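Long-range contacts in ribonuclease J (Methanolobus psychrophilus R15, PDB 5HAB), which probably degrades RNA as an exoribonuclease, pairing a zinc-dependent metallo-beta-lactamase domain with a beta-CASP domain: residues S258-I263 and G368-F373; I287-G292 and D336-V341; D322-L327 and E360-V365. The protein carries 1 engineered substitution. One frame throughout, in Å; residues are numbered along the deposited sequence.

All three contacts lie in the beta-CASP domain, and two belong to its parallel sheet. Interaction 2 joins strands 287-291 and 338-342, interaction 1 joins 262-266 and 370-374; since 338-342 and 262-266 are neighbours, four consecutive strands are covered. Interactions 1 and 2 have centres about 11 Å apart. Interaction 3, about 11 Å from interaction 2 and 15 Å from interaction 1, ties helix 320-331 to the loop leading toward strand 370-374. Along the chain interaction 1 encloses the other two, whose segments alternate. The nearest atoms of interactions 2 and 3 come within about 3 Å and 5 Å of the bound nucleic acid, against 10 Å for interaction 1, placing this framework beside the RNA.

Interaction 1 (S258-I263 and G368-F373); sequences SAVGMI and GDRIIF
I263 straddles I371 in this pair of neighbouring strands of the parallel beta-CASP sheet: I263 N donates a hydrogen bond to R370 O at 2.9 Å, and I263 O receives one from I372 N at 2.9 Å, with an angle of 175°. Just ahead of them R370 N reaches G261 O at 3.2 Å, extending the pairing into the loop before strand 262-266. On the sheet face carrying M262 and R370 the two side chains run side by side in the same direction. The R370 chain bends at chi2 and chi3, which turns the guanidinium back toward M262, whose sulfur sits at its edge, near the plane; NE and NH2 both make weak bonds to SD, the shorter from NH2 at 3.3 Å. NH2 has a firmer partner in V251 O. V260 crosses the arginine at about a right angle, its CG1 3.5 Å from R370 CD. Its other methyl, CG2, presses on G368 O at 3.1 Å. D369 OD1 lies 2.7 Å from V260 O, two acceptors and no hydrogen bond, while OD2 is held by a salt bridge to K335 and by E366 N. On the opposite face I263 and I371 pack loosely, with helix 352-357 touching both. V251 O, with the two weak contacts to M262 SD, probably limits rotation of the guanidinium, and CD of the arginine gives V260 CG1 an apolar surface.

Interaction 2 (I287-G292 and D336-V341); sequences IPVLLG and DKYLPV
From I287 to L290 the first strand runs beside Y338 to V341 in parallel, the axes 4.7 Å apart and 24° from parallel, with five N-H···O bonds of which that from V289 N to L339 O is weak. The pairing starts at I287 N and K337 O, 2.9 Å apart, and ends at L291 N and V341 O. P288 and P340 sit in the strands without breaking the pattern, since each turns its nitrogen away from the partner strand. On the face of I287, V289, Y338 and P340, the tyrosine lies alongside I287 and points the same way; CD1 meets I287 CB at 3.6 Å and CE1 meets I287 CD1 at 3.8 Å. V289 CG1, placed between the backbone N and the carbonyl carbon (chi1 38°), reaches over P340, 3.9 Å from its CA. Farther along, L291 CD1 covers P340 CB at 3.8 Å. The other face brings L290 CD1 against V341 CB, again at 3.9 Å, the two side chains lying side by side. Helix 320-331 covers the face of V289, L291 and Y338, helix 271-283 the face of P288, L339 and V341. With helices on both faces, the parallel sheet has the alpha/beta layering of the beta-CASP domain. Within the sheet, strand 315-317 bonds to the outer edge of 287-291, and P340 pairs with V264 of strand 262-266, so both strands are interior.

Interaction 3 (D322-L327 and E360-V365); sequences DIDNAL and ETPFKV
L327, the residue most covered here, pushes out from helix 320-331 and divides its two methyls between T361 and F363. CD1 meets T361 CG2 at 3.5 Å, while CD2 comes to F363 CD2 at 3.7 Å, the leucine crossing the phenylalanine side chain at about a right angle. Its CB fills the angle between the two and touches F363 CB at 3.9 Å. With CG of F363 anti to the backbone N (chi1 -164°), both F363 CB and F363 CD2 lie within 3.9 Å of L327 CD2. One turn before L327 on the helix, D324 offers its backbone to P362: the proline CG lies 3.1 Å from D324 O, a tight approach of ring carbon to carbonyl oxygen, and its CD lies 4.0 Å from D324 CG. The loop thus meets the helix with three residues in a row, of which the proline takes the helix backbone and its neighbours take the leucine.

In the alternating beta-alpha layout of the beta-CASP domain, helix 320-331 links strands 315-317 and 338-342, and the segment 360-365 belongs to the link between helix 352-357 and strand 370-374. The contact therefore joins two successive connections on one side of the sheet.

D324 supplies the polar margin. Its CG points away from its own carbonyl carbon (chi1 -81°), and the carboxylate passes near T361 without bonding to it, OD1 being 4.0 Å from T361 OG1. OD1 forms a salt bridge with R355 of helix 352-357, whose side chain also touches E360 and T361. T361 OG1 turns back on its own chain in a weak bond to E360 O at 2.9 Å, leaving its methyl for L327.

Interaction 1 (S258-I263 and G368-F373)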
loop_
_atom_site.group_PDB
_atom_site.type_symbol
_atom_site.label_atom_id
_atom_site.label_comp_id
_atom_site.label_asym_id
_atom_site.label_seq_id
_atom_site.Cartn_x
_atom_site.Cartn_y
_atom_site.Cartn_z
ATOM N N SER B 258 -14.283 -11.984 30.927
ATOM C CA SER B 258 -14.551 -13.373 30.571
ATOM C C SER B 258 -16.015 -13.684 30.272
ATOM O O SER B 258 -16.308 -14.481 29.385
ATOM C CB SER B 258 -14.056 -14.290 31.689
ATOM O OG SER B 258 -14.505 -15.614 31.482
ATOM N N ALA B 259 -16.930 -13.077 31.018
ATOM C CA ALA B 259 -18.350 -13.382 30.856
ATOM C C ALA B 259 -19.037 -12.390 29.924
ATOM O O ALA B 259 -20.077 -11.825 30.264
ATOM C CB ALA B 259 -19.044 -13.397 32.208
ATOM N N VAL B 260 -18.459 -12.187 28.746
ATOM C CA VAL B 260 -18.909 -11.119 27.864
ATOM C C VAL B 260 -19.841 -11.635 26.770
ATOM O O VAL B 260 -20.760 -10.934 26.348
ATOM C CB VAL B 260 -17.709 -10.377 27.248
ATOM C CG1 VAL B 260 -16.873 -11.313 26.388
ATOM C CG2 VAL B 260 -18.184 -9.183 26.450
ATOM N N GLY B 261 -19.614 -12.861 26.311
ATOM C CA GLY B 261 -20.327 -13.362 25.152
ATOM C C GLY B 261 -19.476 -13.255 23.901
ATOM O O GLY B 261 -19.169 -12.156 23.428
ATOM N N MET B 262 -19.092 -14.408 23.366
ATOM C CA MET B 262 -18.167 -14.459 22.246
ATOM C C MET B 262 -18.708 -15.299 21.091
ATOM O O MET B 262 -19.235 -16.392 21.295
ATOM C CB MET B 262 -16.819 -15.013 22.714
ATOM C CG MET B 262 -16.195 -14.228 23.861
ATOM S SD MET B 262 -14.690 -14.985 24.504
ATOM C CE MET B 262 -15.321 -16.561 25.059
ATOM N N ILE B 263 -18.566 -14.774 19.878
ATOM C CA ILE B 263 -18.942 -15.487 18.663
ATOM C C ILE B 263 -17.680 -15.792 17.874
ATOM O O ILE B 263 -16.860 -14.902 17.667
ATOM C CB ILE B 263 -19.922 -14.665 17.807
ATOM C CG1 ILE B 263 -21.264 -14.509 18.516
ATOM C CG2 ILE B 263 -20.102 -15.307 16.436
ATOM C CD1 ILE B 263 -22.235 -13.629 17.768
ATOM N N GLY B 368 -19.156 -4.488 24.020
ATOM C CA GLY B 368 -18.237 -5.370 24.711
ATOM C C GLY B 368 -18.132 -6.746 24.084
ATOM O O GLY B 368 -17.092 -7.393 24.191
ATOM N N ASP B 369 -19.214 -7.197 23.447
ATOM C CA ASP B 369 -19.263 -8.512 22.799
ATOM C C ASP B 369 -18.091 -8.728 21.844
ATOM O O ASP B 369 -17.702 -7.825 21.100
ATOM C CB ASP B 369 -20.589 -8.699 22.055
ATOM C CG ASP B 369 -21.744 -9.010 22.991
ATOM O OD1 ASP B 369 -21.492 -9.593 24.067
ATOM O OD2 ASP B 369 -22.902 -8.690 22.643
ATOM N N ARG B 370 -17.521 -9.925 21.884
ATOM C CA ARG B 370 -16.315 -10.214 21.124
ATOM C C ARG B 370 -16.566 -11.167 19.933
ATOM O O ARG B 370 -17.063 -12.285 20.090
ATOM C CB ARG B 370 -15.248 -10.759 22.084
ATOM C CG ARG B 370 -14.634 -9.683 23.005
ATOM C CD ARG B 370 -14.224 -10.272 24.354
ATOM N NE ARG B 370 -13.681 -11.606 24.167
ATOM C CZ ARG B 370 -12.382 -11.892 24.187
ATOM N NH1 ARG B 370 -11.486 -10.928 24.403
ATOM N NH2 ARG B 370 -11.974 -13.145 23.996
ATOM N N ILE B 371 -16.243 -10.689 18.734
ATOM C CA ILE B 371 -16.398 -11.483 17.519
ATOM C C ILE B 371 -15.036 -11.833 16.935
ATOM O O ILE B 371 -14.271 -10.955 16.534
ATOM C CB ILE B 371 -17.289 -10.761 16.505
ATOM C CG1 ILE B 371 -18.620 -10.423 17.180
ATOM C CG2 ILE B 371 -17.497 -11.622 15.268
ATOM C CD1 ILE B 371 -19.603 -9.725 16.305
ATOM N N ILE B 372 -14.742 -13.129 16.902
ATOM C CA ILE B 372 -13.443 -13.620 16.479
ATOM C C ILE B 372 -13.509 -14.220 15.079
ATOM O O ILE B 372 -14.095 -15.286 14.869
ATOM C CB ILE B 372 -12.899 -14.658 17.476
ATOM C CG1 ILE B 372 -12.707 -14.029 18.857
ATOM C CG2 ILE B 372 -11.596 -15.254 16.969
ATOM C CD1 ILE B 372 -13.802 -14.373 19.836
ATOM N N PHE B 373 -12.900 -13.522 14.127
ATOM C CA PHE B 373 -12.734 -14.016 12.771
ATOM C C PHE B 373 -11.465 -14.855 12.685
ATOM O O PHE B 373 -10.367 -14.321 12.567
ATOM C CB PHE B 373 -12.664 -12.859 11.775
ATOM C CG PHE B 373 -13.942 -12.085 11.648
ATOM C CD1 PHE B 373 -14.328 -11.192 12.636
ATOM C CD2 PHE B 373 -14.745 -12.227 10.530
ATOM C CE1 PHE B 373 -15.501 -10.473 12.519
ATOM C CE2 PHE B 373 -15.918 -11.506 10.404
ATOM C CZ PHE B 373 -16.297 -10.628 11.400
#

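Interaction 2 (I287-G292 and D336-V341)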
loop_
_atom_site.group_PDB
_atom_site.type_symbol
_atom_site.label_atom_id
_atom_site.label_comp_id
_atom_site.label_asym_id
_atom_site.label_seq_id
_atom_site.Cartn_x
_atom_site.Cartn_y
_atom_site.Cartn_z
ATOM N N ILE B 287 -20.833 -23.858 26.170
ATOM C CA ILE B 287 -21.369 -24.923 25.336
ATOM C C ILE B 287 -21.118 -24.604 23.871
ATOM O O ILE B 287 -21.636 -23.616 23.346
ATOM C CB ILE B 287 -22.875 -25.127 25.589
ATOM C CG1 ILE B 287 -23.119 -25.680 26.994
ATOM C CG2 ILE B 287 -23.479 -26.039 24.531
ATOM C CD1 ILE B 287 -24.585 -25.819 27.342
ATOM N N PRO B 288 -20.320 -25.447 23.200
ATOM C CA PRO B 288 -20.020 -25.241 21.782
ATOM C C PRO B 288 -21.218 -25.570 20.901
ATOM O O PRO B 288 -21.609 -26.729 20.797
ATOM C CB PRO B 288 -18.856 -26.204 21.527
ATOM C CG PRO B 288 -19.017 -27.270 22.553
ATOM C CD PRO B 288 -19.599 -26.601 23.763
ATOM N N VAL B 289 -21.790 -24.547 20.277
ATOM C CA VAL B 289 -22.929 -24.728 19.390
ATOM C C VAL B 289 -22.573 -24.286 17.969
ATOM O O VAL B 289 -22.241 -23.126 17.730
ATOM C CB VAL B 289 -24.174 -23.987 19.930
ATOM C CG1 VAL B 289 -23.781 -22.663 20.560
ATOM C CG2 VAL B 289 -25.207 -23.789 18.830
ATOM N N LEU B 290 -22.613 -25.231 17.037
ATOM C CA LEU B 290 -22.292 -24.967 15.637
ATOM C C LEU B 290 -23.529 -24.541 14.844
ATOM O O LEU B 290 -24.533 -25.249 14.831
ATOM C CB LEU B 290 -21.662 -26.210 15.003
ATOM C CG LEU B 290 -20.159 -26.471 15.172
ATOM C CD1 LEU B 290 -19.697 -26.320 16.611
ATOM C CD2 LEU B 290 -19.834 -27.867 14.676
ATOM N N LEU B 291 -23.452 -23.392 14.178
ATOM C CA LEU B 291 -24.597 -22.855 13.443
ATOM C C LEU B 291 -24.278 -22.640 11.968
ATOM O O LEU B 291 -23.167 -22.248 11.612
ATOM C CB LEU B 291 -25.077 -21.536 14.055
ATOM C CG LEU B 291 -25.546 -21.523 15.510
ATOM C CD1 LEU B 291 -24.401 -21.195 16.445
ATOM C CD2 LEU B 291 -26.679 -20.531 15.691
ATOM N N GLY B 292 -25.264 -22.897 11.115
ATOM C CA GLY B 292 -25.101 -22.751 9.680
ATOM C C GLY B 292 -25.156 -24.088 8.968
ATOM O O GLY B 292 -24.657 -25.088 9.481
ATOM N N ASP B 336 -22.705 -15.643 27.919
ATOM C CA ASP B 336 -21.480 -16.074 28.583
ATOM C C ASP B 336 -21.406 -17.589 28.772
ATOM O O ASP B 336 -20.381 -18.115 29.205
ATOM C CB ASP B 336 -21.352 -15.385 29.942
ATOM C CG ASP B 336 -22.483 -15.746 30.886
ATOM O OD1 ASP B 336 -22.237 -16.511 31.843
ATOM O OD2 ASP B 336 -23.623 -15.285 30.659
ATOM N N LYS B 337 -22.492 -18.286 28.453
ATOM C CA LYS B 337 -22.559 -19.725 28.680
ATOM C C LYS B 337 -22.393 -20.504 27.377
ATOM O O LYS B 337 -22.392 -21.735 27.377
ATOM C CB LYS B 337 -23.888 -20.098 29.344
ATOM C CG LYS B 337 -24.006 -19.681 30.804
ATOM C CD LYS B 337 -25.357 -20.089 31.385
ATOM C CE LYS B 337 -25.591 -19.475 32.759
ATOM N NZ LYS B 337 -25.867 -18.010 32.682
ATOM N N TYR B 338 -22.234 -19.783 26.271
ATOM C CA TYR B 338 -22.155 -20.423 24.963
ATOM C C TYR B 338 -21.004 -19.911 24.105
ATOM O O TYR B 338 -20.556 -18.772 24.247
ATOM C CB TYR B 338 -23.473 -20.236 24.209
ATOM C CG TYR B 338 -24.629 -20.947 24.862
ATOM C CD1 TYR B 338 -24.839 -22.303 24.657
ATOM C CD2 TYR B 338 -25.501 -20.266 25.701
ATOM C CE1 TYR B 338 -25.891 -22.960 25.261
ATOM C CE2 TYR B 338 -26.558 -20.913 26.307
ATOM C CZ TYR B 338 -26.748 -22.260 26.084
ATOM O OH TYR B 338 -27.797 -22.905 26.691
ATOM N N LEU B 339 -20.522 -20.778 23.222
ATOM C CA LEU B 339 -19.599 -20.366 22.178
ATOM C C LEU B 339 -20.164 -20.721 20.811
ATOM O O LEU B 339 -19.879 -21.796 20.282
ATOM C CB LEU B 339 -18.232 -21.020 22.349
ATOM C CG LEU B 339 -17.232 -20.416 21.359
ATOM C CD1 LEU B 339 -17.033 -18.934 21.662
ATOM C CD2 LEU B 339 -15.913 -21.176 21.325
ATOM N N PRO B 340 -20.987 -19.830 20.244
ATOM C CA PRO B 340 -21.483 -20.032 18.879
ATOM C C PRO B 340 -20.344 -20.064 17.862
ATOM O O PRO B 340 -19.603 -19.082 17.720
ATOM C CB PRO B 340 -22.390 -18.817 18.644
ATOM C CG PRO B 340 -22.747 -18.329 20.005
ATOM C CD PRO B 340 -21.551 -18.620 20.865
ATOM N N VAL B 341 -20.210 -21.191 17.170
ATOM C CA VAL B 341 -19.243 -21.335 16.092
ATOM C C VAL B 341 -20.007 -21.329 14.777
ATOM O O VAL B 341 -20.648 -22.317 14.423
ATOM C CB VAL B 341 -18.424 -22.623 16.239
ATOM C CG1 VAL B 341 -17.307 -22.667 15.209
ATOM C CG2 VAL B 341 -17.883 -22.749 17.646
#

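Interaction 3 (D322-L327 and E360-V365)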
loop_
_atom_site.group_PDB
_atom_site.type_symbol
_atom_site.label_atom_id
_atom_site.label_comp_id
_atom_site.label_asym_id
_atom_site.label_seq_id
_atom_site.Cartn_x
_atom_site.Cartn_y
_atom_site.Cartn_z
ATOM N N ASP B 322 -34.231 -23.596 13.469
ATOM C CA ASP B 322 -33.394 -24.227 14.489
ATOM C C ASP B 322 -32.338 -23.244 14.972
ATOM O O ASP B 322 -32.070 -23.135 16.167
ATOM C CB ASP B 322 -32.713 -25.485 13.949
ATOM C CG ASP B 322 -33.608 -26.700 13.997
ATOM O OD1 ASP B 322 -33.074 -27.827 14.052
ATOM O OD2 ASP B 322 -34.845 -26.528 13.985
ATOM N N ILE B 323 -31.742 -22.536 14.020
ATOM C CA ILE B 323 -30.692 -21.571 14.304
ATOM C C ILE B 323 -31.241 -20.395 15.107
ATOM O O ILE B 323 -30.702 -20.050 16.159
ATOM C CB ILE B 323 -30.025 -21.098 12.993
ATOM C CG1 ILE B 323 -29.114 -22.197 12.435
ATOM C CG2 ILE B 323 -29.261 -19.805 13.205
ATOM C CD1 ILE B 323 -28.673 -21.967 11.001
ATOM N N ASP B 324 -32.321 -19.792 14.618
ATOM C CA ASP B 324 -32.936 -18.650 15.289
ATOM C C ASP B 324 -33.420 -19.004 16.695
ATOM O O ASP B 324 -33.320 -18.188 17.615
ATOM C CB ASP B 324 -34.099 -18.108 14.453
ATOM C CG ASP B 324 -33.634 -17.193 13.333
ATOM O OD1 ASP B 324 -32.443 -17.267 12.961
ATOM O OD2 ASP B 324 -34.461 -16.408 12.819
ATOM N N ASN B 325 -33.925 -20.222 16.873
ATOM C CA ASN B 325 -34.412 -20.617 18.190
ATOM C C ASN B 325 -33.256 -21.017 19.104
ATOM O O ASN B 325 -33.362 -20.917 20.326
ATOM C CB ASN B 325 -35.425 -21.758 18.075
ATOM C CG ASN B 325 -36.845 -21.257 17.877
ATOM O OD1 ASN B 325 -37.641 -21.232 18.817
ATOM N ND2 ASN B 325 -37.165 -20.843 16.656
ATOM N N ALA B 326 -32.146 -21.439 18.510
ATOM C CA ALA B 326 -30.937 -21.725 19.275
ATOM C C ALA B 326 -30.344 -20.425 19.802
ATOM O O ALA B 326 -29.883 -20.351 20.942
ATOM C CB ALA B 326 -29.926 -22.471 18.423
ATOM N N LEU B 327 -30.363 -19.399 18.961
ATOM C CA LEU B 327 -29.872 -18.084 19.344
ATOM C C LEU B 327 -30.825 -17.438 20.339
ATOM O O LEU B 327 -30.406 -16.652 21.186
ATOM C CB LEU B 327 -29.687 -17.201 18.112
ATOM C CG LEU B 327 -28.572 -17.704 17.196
ATOM C CD1 LEU B 327 -28.779 -17.247 15.769
ATOM C CD2 LEU B 327 -27.225 -17.243 17.720
ATOM N N GLU B 360 -31.700 -9.561 12.159
ATOM C CA GLU B 360 -32.734 -10.481 11.696
ATOM C C GLU B 360 -32.725 -11.751 12.542
ATOM O O GLU B 360 -32.953 -12.851 12.037
ATOM C CB GLU B 360 -32.513 -10.825 10.224
ATOM C CG GLU B 360 -32.297 -9.613 9.336
ATOM C CD GLU B 360 -31.814 -9.992 7.954
ATOM O OE1 GLU B 360 -31.221 -11.082 7.814
ATOM O OE2 GLU B 360 -32.014 -9.198 7.011
ATOM N N THR B 361 -32.448 -11.590 13.830
ATOM C CA THR B 361 -32.118 -12.715 14.685
ATOM C C THR B 361 -32.399 -12.363 16.147
ATOM O O THR B 361 -32.189 -11.220 16.558
ATOM C CB THR B 361 -30.633 -13.105 14.483
ATOM O OG1 THR B 361 -30.480 -13.754 13.215
ATOM C CG2 THR B 361 -30.138 -14.028 15.563
ATOM N N PRO B 362 -32.901 -13.335 16.931
ATOM C CA PRO B 362 -33.094 -13.169 18.379
ATOM C C PRO B 362 -31.825 -12.721 19.101
ATOM O O PRO B 362 -31.887 -12.085 20.155
ATOM C CB PRO B 362 -33.504 -14.570 18.835
ATOM C CG PRO B 362 -34.168 -15.160 17.647
ATOM C CD PRO B 362 -33.427 -14.627 16.454
ATOM N N PHE B 363 -30.678 -13.055 18.519
ATOM C CA PHE B 363 -29.391 -12.661 19.065
ATOM C C PHE B 363 -29.115 -11.191 18.781
ATOM O O PHE B 363 -29.104 -10.754 17.630
ATOM C CB PHE B 363 -28.273 -13.535 18.485
ATOM C CG PHE B 363 -26.982 -13.469 19.252
ATOM C CD1 PHE B 363 -26.131 -12.382 19.119
ATOM C CD2 PHE B 363 -26.610 -14.502 20.095
ATOM C CE1 PHE B 363 -24.945 -12.321 19.822
ATOM C CE2 PHE B 363 -25.423 -14.446 20.798
ATOM C CZ PHE B 363 -24.590 -13.354 20.658
ATOM N N LYS B 364 -28.909 -10.427 19.846
ATOM C CA LYS B 364 -28.540 -9.027 19.718
ATOM C C LYS B 364 -27.135 -8.810 20.272
ATOM O O LYS B 364 -26.859 -9.114 21.436
ATOM C CB LYS B 364 -29.549 -8.134 20.444
ATOM C CG LYS B 364 -30.872 -7.958 19.712
ATOM C CD LYS B 364 -30.693 -7.147 18.436
ATOM C CE LYS B 364 -32.031 -6.801 17.801
ATOM N NZ LYS B 364 -31.876 -5.839 16.673
ATOM N N VAL B 365 -26.241 -8.307 19.429
ATOM C CA VAL B 365 -24.896 -7.990 19.876
ATOM C C VAL B 365 -24.924 -6.664 20.637
ATOM O O VAL B 365 -25.505 -5.677 20.190
ATOM C CB VAL B 365 -23.895 -7.965 18.701
ATOM C CG1 VAL B 365 -23.743 -9.361 18.115
ATOM C CG2 VAL B 365 -24.348 -7.014 17.631
#